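Local coordinates for sugar-binding transport ATP-binding protein (Pyrococcus horikoshii, PDB 1V43) that probably hydrolyses ATP to power sugar uptake, serving as the nucleotide-binding subunit of an ABC transporter, at residues Glu246-Glu251 with Ile288-Met293; Lys282-Gly287 with Ile360-Lys365; Thr99-Ile104 with Glu133-Tyr138; Leu129-Leu134 with Arg147-Val152. All coordinates share one frame; numbering follows the deposited sequence.

Contact 1 (Glu246-Glu251 with Ile288-Met293); sequences EMNILE and IRPEHM
Asn248 and Ile288 form an antiparallel hydrogen-bonded pair, their CA atoms 5.3 Å apart, where the start of strand 248-255 meets the end of strand 283-288. Asn248 N donates to Ile288 O over 2.9 Å, while the returning bond from Ile288 N to Asn248 O is 3.1 Å long. Past this pair, segment 288-293 turns through a short 3-10 segment, in which His292 N bonds back to Arg289 O. Met247 lies obliquely across Arg289. Its CG stands anti to the backbone N (chi1 168°), 3.7 Å from Ile288 N, and the bend at chi3 turns CE back to within 3.7 Å of Arg289 CG, where it also covers one face of the guanidinium near the rim. The polar end of Arg289 is held by main-chain oxygens, those of Tyr230 and Ile242. Both segments belong to the MalK-type OB fold, whose five-stranded antiparallel sheet has strand 248-255 at its middle. Asn248 and Ile288 put their CB atoms on one face of it, and CB of Asn248 lies 4.3 Å from CG2 of Ile288; Val335 packs on Asn248 there and Met355 on Ile288. Met247, in contrast, touches Ala239 of helix 236-241. The Pro290 ring lies against the backbone just ahead of strand 248-255, its CD 3.2 Å from Glu246 O.

Contact 2 (Lys282-Gly287 with Ile360-Lys365); sequences KTVLFG and IHVFDK
In the OB-type sheet, Leu285 and Phe363 pair strand 283-288 with strand 361-364 in antiparallel fashion. Leu285 N gives a nearly straight bond to Phe363 O (2.7 Å, 171°), and Phe363 N returns one of equal length to Leu285 O. That oxygen also takes a CA-H contact from Val362 CA at 3.2 Å. Two residues on, Gly287 and His361 form a second hydrogen-bonded pair, with His361 N 2.8 Å from Gly287 O. Side chains alternate between the two faces, as along any beta strand. Leu285, His361 and Phe363 share one, where helix 236-241 covers Leu285 and Phe363 through Val236; Gly287 adds no side chain there, and a CB on it would be tight against Phe363 CE1. Phe286 and Val362 occupy the other face. The Phe286 ring, its CG anti to the backbone N (chi1 170°), meets Ile360 edge-on, CE1 lying 3.3 Å from CD1 of Ile360, with Met355 packed on both residues. An alanine in place of Phe286 would probably open a gap beside Ile360 and Met355 and leave the Ile360 methyls without their aromatic neighbour. Nearby, Val284 CG2 touches Val362 CG1 at 3.6 Å. Toward the exposed end the extended Lys365 chain passes Thr283, its CD 3.7 Å from Thr283 CG2, and carries NZ to a salt bridge with Glu251. On its far edge, strand 361-364 bonds through Val362 to the C-terminal residues Ile371 and Val372.

Contact 3 (Thr99-Ile104 with Glu133-Tyr138); sequences TVYENI and ELLNRY
Val100 and Tyr101, at the start of helix 100-105, point their backbone N-H groups at the carbonyls of a type I turn, Leu134 to Arg137. Val100 N lies 3.0 Å from Arg137 O, nearly along the C=O axis, and Tyr101 N reaches a lone pair of Leu135 O at 2.9 Å. The hydroxyl of Thr99, placed anti to its own backbone N (chi1 -176°), lies within bonding distance of the same two oxygens, with OG1 2.7 Å from Leu135 O and 3.1 Å from Arg137 O; its single proton cannot serve both fully. The Thr99 side chain makes no capping bond to its own helix. Packing is closest around Val100, whose CG2 is 3.0 Å from Leu134 O and whose CG1 meets Leu135 CD2 at 4.0 Å, the two side chains crossing at about a right angle. An alanine at Val100 would probably leave a gap beneath the turn and deprive Leu135 CD2 of part of its cover. Tyr101 sets its CB by Leu135 CD2 and bonds through its hydroxyl to Asp119 of helix 115-128. The other side is looser: Tyr138 and Asn136 are exposed, and Tyr138 CE2 comes only to 4.0 Å from Thr99 N. Leu142 packs on both Val100 and Leu134, so that the turn and helix 100-105 lie against the first residue of the LSGGQ signature motif in the helical subdomain characteristic of ABC ATPases.

Contact 4 (Leu129-Leu134 with Arg147-Val152); sequences LQIEEL and RQRVAV
Leu129 O is gripped by the guanidinium of Arg149, chiefly through NE, 2.8 Å away in a nearly straight bond (164°) that runs in the guanidinium plane. NH2 of Arg149 gives the same oxygen a second, weak bond of 3.4 Å. The shorter bond of NH2, to Gln130 O at 3.0 Å, is bent, with the donor above the carbonyl plane. Both carbonyls lie where the chain leaves helix 115-128, and there Gln130 takes positive phi (58°) and closes a Schellman motif; the positive charge probably suits the negative end of that helix. The Arg149 chain bends at chi2 and chi3 to bring its head back to these oxygens, and Gln146, the last residue of the LSGGQ signature sequence, holds NH1 through OE1. Ile131 slides past Arg149 in the opposite direction, with CG2 over one guanidinium face and 3.8 Å from Arg149 CB. Its CG1 stands between the backbone N and the carbonyl carbon (chi1 50°), which carries CD1 toward the helix, 4.2 Å from Val150 CG2. On the other flank Leu129 meets Val152 at about a right angle, its CD1 3.8 Å from Val152 CB, while its CG comes within 3.3 Å of Arg149 O. Around this junction, helix 174-191 touches Leu129 through Glu183 and Val152 through Leu187, whereas helix 100-105 packs Ile104 on Ile131 and Val100 on Val150.

The four contacts fall into two groups, with the centres of contact 1 and contact 3 about 50 Å apart on opposite sides of the chain's centre. Contacts 1 and 2 are mostly buried and belong to one beta sheet: strand 283-288 takes part in both, and Leu250 N with Phe286 O and the packing of Met247 on His361 join them directly. Paired backbones dominate there. Contacts 3 and 4 share Glu133 and Leu134, their centres about 8 Å apart, and tie one loop to two helices. Contact 3 is partly exposed and relies on turn carbonyls and a threonine hydroxyl, whereas the more buried contact 4 uses an arginine to hold a helix end.

Contact 1 (Glu246-Glu251 with Ile288-Met293)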
# COMPACT_ATOMS: atom_id res chain seq x y z
N GLU A 246 9.93 -4.93 3.01
CA GLU A 246 11.04 -4.58 3.87
C GLU A 246 12.42 -5.12 3.48
O GLU A 246 12.53 -6.11 2.78
CB GLU A 246 10.72 -5.04 5.28
CG GLU A 246 9.63 -4.24 5.96
CD GLU A 246 9.28 -4.78 7.34
OE1 GLU A 246 10.14 -5.47 7.95
OE2 GLU A 246 8.15 -4.51 7.81
N MET A 247 13.46 -4.48 3.98
CA MET A 247 14.83 -4.93 3.74
C MET A 247 15.02 -6.30 4.36
O MET A 247 14.57 -6.54 5.48
CB MET A 247 15.83 -3.97 4.38
CG MET A 247 17.27 -4.50 4.42
SD MET A 247 18.44 -3.37 5.25
CE MET A 247 18.35 -1.93 4.16
N ASN A 248 15.67 -7.21 3.64
CA ASN A 248 15.93 -8.55 4.18
C ASN A 248 17.01 -8.46 5.26
O ASN A 248 18.08 -7.90 5.02
CB ASN A 248 16.41 -9.49 3.06
CG ASN A 248 15.38 -9.67 1.98
OD1 ASN A 248 15.53 -9.17 0.86
ND2 ASN A 248 14.31 -10.37 2.30
N ILE A 249 16.72 -8.98 6.44
CA ILE A 249 17.69 -8.97 7.54
C ILE A 249 18.10 -10.41 7.87
O ILE A 249 17.30 -11.20 8.36
CB ILE A 249 17.10 -8.30 8.81
CG1 ILE A 249 16.70 -6.85 8.51
CG2 ILE A 249 18.12 -8.31 9.92
CD1 ILE A 249 17.87 -5.97 8.12
N LEU A 250 19.35 -10.74 7.58
CA LEU A 250 19.85 -12.09 7.83
C LEU A 250 21.02 -12.13 8.81
O LEU A 250 21.98 -11.39 8.67
CB LEU A 250 20.27 -12.75 6.52
CG LEU A 250 19.20 -12.89 5.44
CD1 LEU A 250 19.74 -13.73 4.29
CD2 LEU A 250 17.96 -13.53 6.04
N GLU A 251 20.92 -13.03 9.78
CA GLU A 251 21.96 -13.20 10.78
C GLU A 251 23.15 -13.95 10.17
O GLU A 251 22.97 -15.04 9.64
CB GLU A 251 21.39 -13.99 11.96
CG GLU A 251 22.26 -14.02 13.19
CD GLU A 251 21.53 -14.65 14.37
OE1 GLU A 251 22.17 -14.84 15.42
OE2 GLU A 251 20.32 -14.94 14.24
N ILE A 288 19.85 -6.59 2.88
CA ILE A 288 19.84 -6.22 1.47
C ILE A 288 18.37 -6.11 1.10
O ILE A 288 17.58 -6.99 1.44
CB ILE A 288 20.58 -7.25 0.58
CG1 ILE A 288 20.62 -6.73 -0.85
CG2 ILE A 288 19.93 -8.62 0.67
CD1 ILE A 288 21.35 -7.63 -1.79
N ARG A 289 18.00 -5.01 0.44
CA ARG A 289 16.59 -4.79 0.07
C ARG A 289 16.15 -5.61 -1.13
O ARG A 289 16.93 -5.82 -2.06
CB ARG A 289 16.34 -3.30 -0.25
CG ARG A 289 16.56 -2.36 0.92
CD ARG A 289 16.07 -0.98 0.55
NE ARG A 289 16.40 0.05 1.53
CZ ARG A 289 15.68 0.35 2.59
NH1 ARG A 289 14.55 -0.31 2.84
NH2 ARG A 289 16.05 1.35 3.38
N PRO A 290 14.89 -6.08 -1.13
CA PRO A 290 14.28 -6.88 -2.21
C PRO A 290 14.55 -6.25 -3.58
O PRO A 290 14.86 -6.95 -4.55
CB PRO A 290 12.79 -6.86 -1.87
CG PRO A 290 12.79 -6.80 -0.34
CD PRO A 290 13.90 -5.79 -0.07
N GLU A 291 14.43 -4.93 -3.65
CA GLU A 291 14.64 -4.19 -4.89
C GLU A 291 16.12 -4.02 -5.24
O GLU A 291 16.43 -3.44 -6.28
CB GLU A 291 13.99 -2.80 -4.82
CG GLU A 291 14.64 -1.84 -3.81
CD GLU A 291 13.95 -1.84 -2.44
OE1 GLU A 291 13.49 -2.91 -2.00
OE2 GLU A 291 13.89 -0.77 -1.81
N HIS A 292 17.02 -4.49 -4.38
CA HIS A 292 18.45 -4.37 -4.68
C HIS A 292 19.03 -5.71 -5.07
O HIS A 292 20.25 -5.92 -5.04
CB HIS A 292 19.22 -3.75 -3.51
CG HIS A 292 18.89 -2.31 -3.27
ND1 HIS A 292 18.41 -1.49 -4.27
CD2 HIS A 292 18.91 -1.56 -2.14
CE1 HIS A 292 18.14 -0.30 -3.77
NE2 HIS A 292 18.43 -0.31 -2.48
N MET A 293 18.15 -6.62 -5.44
CA MET A 293 18.52 -7.96 -5.88
C MET A 293 17.78 -8.18 -7.18
O MET A 293 16.86 -7.42 -7.53
CB MET A 293 18.08 -9.01 -4.87
CG MET A 293 18.77 -8.94 -3.52
SD MET A 293 17.92 -9.92 -2.26
CE MET A 293 18.39 -11.38 -2.71

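Contact 2 (Lys282-Gly287 with Ile360-Lys365)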
# COMPACT_ATOMS: atom_id res chain seq x y z
N LYS A 282 32.59 -12.97 14.68
CA LYS A 282 31.42 -12.59 15.47
C LYS A 282 30.18 -12.50 14.58
O LYS A 282 30.30 -12.38 13.35
CB LYS A 282 31.67 -11.24 16.14
CG LYS A 282 30.98 -11.07 17.48
CD LYS A 282 31.56 -12.00 18.53
CE LYS A 282 30.93 -11.76 19.90
NZ LYS A 282 31.55 -12.60 20.97
N THR A 283 29.00 -12.57 15.18
CA THR A 283 27.75 -12.49 14.43
C THR A 283 27.22 -11.06 14.26
O THR A 283 27.21 -10.26 15.20
CB THR A 283 26.64 -13.32 15.09
OG1 THR A 283 26.99 -14.71 15.04
CG2 THR A 283 25.32 -13.12 14.37
N VAL A 284 26.78 -10.75 13.05
CA VAL A 284 26.23 -9.44 12.72
C VAL A 284 24.97 -9.63 11.89
O VAL A 284 24.68 -10.73 11.44
CB VAL A 284 27.25 -8.60 11.91
CG1 VAL A 284 28.44 -8.27 12.78
CG2 VAL A 284 27.70 -9.37 10.67
N LEU A 285 24.20 -8.56 11.70
CA LEU A 285 22.98 -8.66 10.92
C LEU A 285 23.23 -8.13 9.51
O LEU A 285 23.64 -6.98 9.34
CB LEU A 285 21.85 -7.88 11.61
CG LEU A 285 21.51 -8.35 13.03
CD1 LEU A 285 20.38 -7.51 13.59
CD2 LEU A 285 21.11 -9.82 13.03
N PHE A 286 23.03 -9.00 8.53
CA PHE A 286 23.22 -8.69 7.11
C PHE A 286 21.89 -8.18 6.55
O PHE A 286 20.83 -8.71 6.87
CB PHE A 286 23.63 -9.96 6.37
CG PHE A 286 23.62 -9.82 4.87
CD1 PHE A 286 24.62 -9.12 4.21
CD2 PHE A 286 22.63 -10.43 4.11
CE1 PHE A 286 24.63 -9.02 2.82
CE2 PHE A 286 22.63 -10.33 2.73
CZ PHE A 286 23.63 -9.62 2.08
N GLY A 287 21.94 -7.16 5.71
CA GLY A 287 20.72 -6.62 5.14
C GLY A 287 20.85 -6.22 3.68
O GLY A 287 21.84 -5.61 3.27
N ILE A 360 24.48 -3.29 -0.01
CA ILE A 360 24.41 -4.11 1.18
C ILE A 360 24.61 -3.35 2.49
O ILE A 360 25.26 -2.31 2.51
CB ILE A 360 25.44 -5.27 1.09
CG1 ILE A 360 24.89 -6.35 0.16
CG2 ILE A 360 25.76 -5.81 2.47
CD1 ILE A 360 25.76 -7.57 0.05
N HIS A 361 24.04 -3.87 3.56
CA HIS A 361 24.17 -3.26 4.88
C HIS A 361 24.56 -4.34 5.90
O HIS A 361 24.31 -5.54 5.68
CB HIS A 361 22.84 -2.62 5.32
CG HIS A 361 22.33 -1.59 4.37
ND1 HIS A 361 22.74 -0.27 4.40
CD2 HIS A 361 21.48 -1.69 3.31
CE1 HIS A 361 22.18 0.39 3.41
NE2 HIS A 361 21.41 -0.45 2.73
N VAL A 362 25.18 -3.92 6.99
CA VAL A 362 25.60 -4.81 8.07
C VAL A 362 25.35 -4.07 9.38
O VAL A 362 25.83 -2.96 9.56
CB VAL A 362 27.11 -5.13 7.99
CG1 VAL A 362 27.46 -6.17 9.06
CG2 VAL A 362 27.48 -5.62 6.59
N PHE A 363 24.58 -4.66 10.28
CA PHE A 363 24.28 -4.02 11.55
C PHE A 363 24.79 -4.85 12.73
O PHE A 363 24.69 -6.09 12.73
CB PHE A 363 22.77 -3.81 11.71
CG PHE A 363 22.09 -3.16 10.53
CD1 PHE A 363 21.77 -3.91 9.40
CD2 PHE A 363 21.76 -1.81 10.54
CE1 PHE A 363 21.13 -3.32 8.30
CE2 PHE A 363 21.12 -1.20 9.45
CZ PHE A 363 20.80 -1.97 8.33
N ASP A 364 25.34 -4.18 13.74
CA ASP A 364 25.81 -4.88 14.93
C ASP A 364 24.60 -5.63 15.47
O ASP A 364 23.52 -5.05 15.58
CB ASP A 364 26.29 -3.88 15.98
CG ASP A 364 26.71 -4.55 17.27
OD1 ASP A 364 25.83 -5.07 17.98
OD2 ASP A 364 27.93 -4.56 17.55
N LYS A 365 24.76 -6.90 15.81
CA LYS A 365 23.62 -7.68 16.29
C LYS A 365 23.07 -7.26 17.65
O LYS A 365 21.89 -7.49 17.94
CB LYS A 365 23.96 -9.17 16.33
CG LYS A 365 22.76 -10.02 16.70
CD LYS A 365 23.06 -11.50 16.86
CE LYS A 365 21.85 -12.21 17.47
NZ LYS A 365 22.11 -13.63 17.85

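Contact 3 (Thr99-Ile104 with Glu133-Tyr138)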
# COMPACT_ATOMS: atom_id res chain seq x y z
N THR A 99 -20.24 28.65 4.64
CA THR A 99 -19.85 28.56 3.24
C THR A 99 -18.32 28.40 3.22
O THR A 99 -17.67 28.66 4.22
CB THR A 99 -20.26 29.83 2.48
OG1 THR A 99 -19.93 29.68 1.10
CG2 THR A 99 -19.54 31.02 3.04
N VAL A 100 -17.76 27.94 2.11
CA VAL A 100 -16.31 27.79 2.04
C VAL A 100 -15.68 29.10 2.50
O VAL A 100 -14.78 29.11 3.33
CB VAL A 100 -15.84 27.44 0.61
CG1 VAL A 100 -14.31 27.50 0.54
CG2 VAL A 100 -16.31 26.05 0.24
N TYR A 101 -16.19 30.22 1.98
CA TYR A 101 -15.67 31.52 2.36
C TYR A 101 -15.75 31.73 3.87
O TYR A 101 -14.83 32.27 4.49
CB TYR A 101 -16.46 32.63 1.65
CG TYR A 101 -15.92 34.03 1.90
CD1 TYR A 101 -15.16 34.69 0.93
CD2 TYR A 101 -16.19 34.70 3.09
CE1 TYR A 101 -14.69 35.99 1.14
CE2 TYR A 101 -15.72 36.01 3.32
CZ TYR A 101 -14.97 36.64 2.35
OH TYR A 101 -14.47 37.92 2.58
N GLU A 102 -16.88 31.33 4.45
CA GLU A 102 -17.10 31.48 5.88
C GLU A 102 -16.24 30.50 6.68
O GLU A 102 -15.71 30.84 7.74
CB GLU A 102 -18.58 31.30 6.22
CG GLU A 102 -19.43 32.52 5.92
CD GLU A 102 -18.99 33.74 6.72
OE1 GLU A 102 -19.08 33.69 7.97
OE2 GLU A 102 -18.56 34.75 6.11
N ASN A 103 -16.11 29.29 6.16
CA ASN A 103 -15.29 28.28 6.80
C ASN A 103 -13.87 28.84 6.92
O ASN A 103 -13.32 28.93 8.02
CB ASN A 103 -15.29 27.00 5.96
CG ASN A 103 -14.58 25.85 6.65
OD1 ASN A 103 -13.40 25.95 6.99
ND2 ASN A 103 -15.29 24.75 6.85
N ILE A 104 -13.30 29.26 5.80
CA ILE A 104 -11.95 29.81 5.80
C ILE A 104 -11.85 31.11 6.59
O ILE A 104 -10.79 31.45 7.12
CB ILE A 104 -11.45 30.07 4.36
CG1 ILE A 104 -11.49 28.76 3.56
CG2 ILE A 104 -10.02 30.63 4.38
CD1 ILE A 104 -11.12 28.91 2.08
N GLU A 133 -13.42 29.08 -6.82
CA GLU A 133 -14.73 28.89 -7.43
C GLU A 133 -15.72 28.16 -6.54
O GLU A 133 -16.85 27.91 -6.95
CB GLU A 133 -14.60 28.13 -8.76
CG GLU A 133 -13.32 28.37 -9.59
CD GLU A 133 -13.12 29.80 -10.07
OE1 GLU A 133 -12.37 30.00 -11.06
OE2 GLU A 133 -13.67 30.73 -9.46
N LEU A 134 -15.32 27.81 -5.32
CA LEU A 134 -16.21 27.11 -4.40
C LEU A 134 -16.49 27.98 -3.20
O LEU A 134 -17.14 27.55 -2.24
CB LEU A 134 -15.56 25.83 -3.88
CG LEU A 134 -14.72 25.01 -4.85
CD1 LEU A 134 -14.09 23.86 -4.08
CD2 LEU A 134 -15.57 24.50 -5.99
N LEU A 135 -16.01 29.22 -3.26
CA LEU A 135 -16.18 30.12 -2.14
C LEU A 135 -17.62 30.33 -1.66
O LEU A 135 -17.85 30.41 -0.45
CB LEU A 135 -15.49 31.46 -2.45
CG LEU A 135 -13.96 31.33 -2.38
CD1 LEU A 135 -13.31 32.58 -2.98
CD2 LEU A 135 -13.53 31.12 -0.92
N ASN A 136 -18.58 30.39 -2.57
CA ASN A 136 -19.96 30.59 -2.16
C ASN A 136 -20.73 29.28 -2.05
O ASN A 136 -21.95 29.28 -1.86
CB ASN A 136 -20.67 31.56 -3.11
CG ASN A 136 -20.89 30.97 -4.49
OD1 ASN A 136 -20.20 30.05 -4.92
ND2 ASN A 136 -21.87 31.52 -5.21
N ARG A 137 -20.02 28.16 -2.16
CA ARG A 137 -20.66 26.85 -2.06
C ARG A 137 -20.60 26.32 -0.63
O ARG A 137 -19.79 26.77 0.18
CB ARG A 137 -20.00 25.85 -3.01
CG ARG A 137 -20.09 26.23 -4.47
CD ARG A 137 -19.71 25.07 -5.35
NE ARG A 137 -19.48 25.47 -6.74
CZ ARG A 137 -19.16 24.63 -7.71
NH1 ARG A 137 -19.03 23.34 -7.46
NH2 ARG A 137 -18.96 25.09 -8.94
N TYR A 138 -21.47 25.36 -0.33
CA TYR A 138 -21.53 24.76 1.00
C TYR A 138 -20.83 23.41 1.06
O TYR A 138 -20.67 22.74 0.03
CB TYR A 138 -22.98 24.61 1.44
CG TYR A 138 -23.62 25.91 1.87
CD1 TYR A 138 -24.42 26.64 1.00
CD2 TYR A 138 -23.41 26.41 3.15
CE1 TYR A 138 -25.00 27.85 1.40
CE2 TYR A 138 -23.98 27.62 3.56
CZ TYR A 138 -24.77 28.33 2.68
OH TYR A 138 -25.34 29.51 3.08

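Contact 4 (Leu129-Leu134 with Arg147-Val152)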
# COMPACT_ATOMS: atom_id res chain seq x y z
N LEU A 129 -5.14 27.33 -2.84
CA LEU A 129 -5.66 25.97 -2.83
C LEU A 129 -6.49 25.67 -4.09
O LEU A 129 -7.03 24.58 -4.24
CB LEU A 129 -6.49 25.75 -1.57
CG LEU A 129 -5.79 25.32 -0.26
CD1 LEU A 129 -5.18 23.95 -0.47
CD2 LEU A 129 -4.74 26.35 0.16
N GLN A 130 -6.59 26.64 -5.00
CA GLN A 130 -7.36 26.49 -6.22
C GLN A 130 -8.82 26.15 -5.93
O GLN A 130 -9.42 25.30 -6.57
CB GLN A 130 -6.74 25.40 -7.11
CG GLN A 130 -5.43 25.81 -7.77
CD GLN A 130 -4.46 24.66 -7.90
OE1 GLN A 130 -4.05 24.05 -6.89
NE2 GLN A 130 -4.07 24.34 -9.13
N ILE A 131 -9.39 26.82 -4.93
CA ILE A 131 -10.78 26.60 -4.60
C ILE A 131 -11.58 27.90 -4.67
O ILE A 131 -12.66 27.99 -4.10
CB ILE A 131 -10.94 26.00 -3.18
CG1 ILE A 131 -10.12 26.83 -2.18
CG2 ILE A 131 -10.50 24.53 -3.17
CD1 ILE A 131 -10.43 26.52 -0.73
N GLU A 132 -11.05 28.91 -5.36
CA GLU A 132 -11.75 30.21 -5.46
C GLU A 132 -13.17 30.09 -5.99
O GLU A 132 -14.02 30.90 -5.64
CB GLU A 132 -11.00 31.20 -6.36
CG GLU A 132 -9.50 31.05 -6.41
CD GLU A 132 -9.04 30.23 -7.62
OE1 GLU A 132 -9.22 28.99 -7.64
OE2 GLU A 132 -8.49 30.86 -8.55
N GLU A 133 -13.42 29.08 -6.82
CA GLU A 133 -14.73 28.89 -7.43
C GLU A 133 -15.72 28.16 -6.54
O GLU A 133 -16.85 27.91 -6.95
CB GLU A 133 -14.60 28.13 -8.76
CG GLU A 133 -13.32 28.37 -9.59
CD GLU A 133 -13.12 29.80 -10.07
OE1 GLU A 133 -12.37 30.00 -11.06
OE2 GLU A 133 -13.67 30.73 -9.46
N LEU A 134 -15.32 27.81 -5.32
CA LEU A 134 -16.21 27.11 -4.40
C LEU A 134 -16.49 27.98 -3.20
O LEU A 134 -17.14 27.55 -2.24
CB LEU A 134 -15.56 25.83 -3.88
CG LEU A 134 -14.72 25.01 -4.85
CD1 LEU A 134 -14.09 23.86 -4.08
CD2 LEU A 134 -15.57 24.50 -5.99
N ARG A 147 -13.17 19.04 0.14
CA ARG A 147 -13.37 19.59 1.47
C ARG A 147 -11.99 19.54 2.12
O ARG A 147 -11.72 20.23 3.11
CB ARG A 147 -14.35 18.73 2.26
CG ARG A 147 -15.11 19.45 3.39
CD ARG A 147 -14.18 20.12 4.40
NE ARG A 147 -14.93 20.75 5.49
CZ ARG A 147 -14.39 21.53 6.43
NH1 ARG A 147 -13.09 21.79 6.41
NH2 ARG A 147 -15.15 22.04 7.38
N GLN A 148 -11.11 18.71 1.56
CA GLN A 148 -9.76 18.58 2.08
C GLN A 148 -9.03 19.90 1.86
O GLN A 148 -8.45 20.48 2.78
CB GLN A 148 -9.02 17.45 1.37
CG GLN A 148 -7.71 17.07 2.04
CD GLN A 148 -7.89 16.61 3.47
OE1 GLN A 148 -8.64 15.66 3.75
NE2 GLN A 148 -7.21 17.28 4.40
N ARG A 149 -9.08 20.38 0.62
CA ARG A 149 -8.43 21.62 0.24
C ARG A 149 -8.93 22.80 1.08
O ARG A 149 -8.16 23.71 1.40
CB ARG A 149 -8.66 21.88 -1.24
CG ARG A 149 -8.32 20.68 -2.11
CD ARG A 149 -7.24 20.96 -3.14
NE ARG A 149 -7.70 21.86 -4.20
CZ ARG A 149 -8.62 21.54 -5.10
NH1 ARG A 149 -9.19 20.34 -5.08
NH2 ARG A 149 -8.98 22.42 -6.02
N VAL A 150 -10.21 22.78 1.45
CA VAL A 150 -10.78 23.85 2.25
C VAL A 150 -10.16 23.89 3.63
O VAL A 150 -9.87 24.95 4.17
CB VAL A 150 -12.32 23.69 2.41
CG1 VAL A 150 -12.88 24.84 3.25
CG2 VAL A 150 -12.99 23.63 1.04
N ALA A 151 -9.96 22.70 4.20
CA ALA A 151 -9.35 22.59 5.52
C ALA A 151 -7.95 23.18 5.52
O ALA A 151 -7.54 23.86 6.48
CB ALA A 151 -9.30 21.10 5.95
N VAL A 152 -7.20 22.94 4.45
CA VAL A 152 -5.83 23.47 4.37
C VAL A 152 -5.84 24.99 4.22
O VAL A 152 -5.04 25.66 4.86
CB VAL A 152 -5.05 22.88 3.19
CG1 VAL A 152 -3.67 23.51 3.13
CG2 VAL A 152 -4.94 21.37 3.34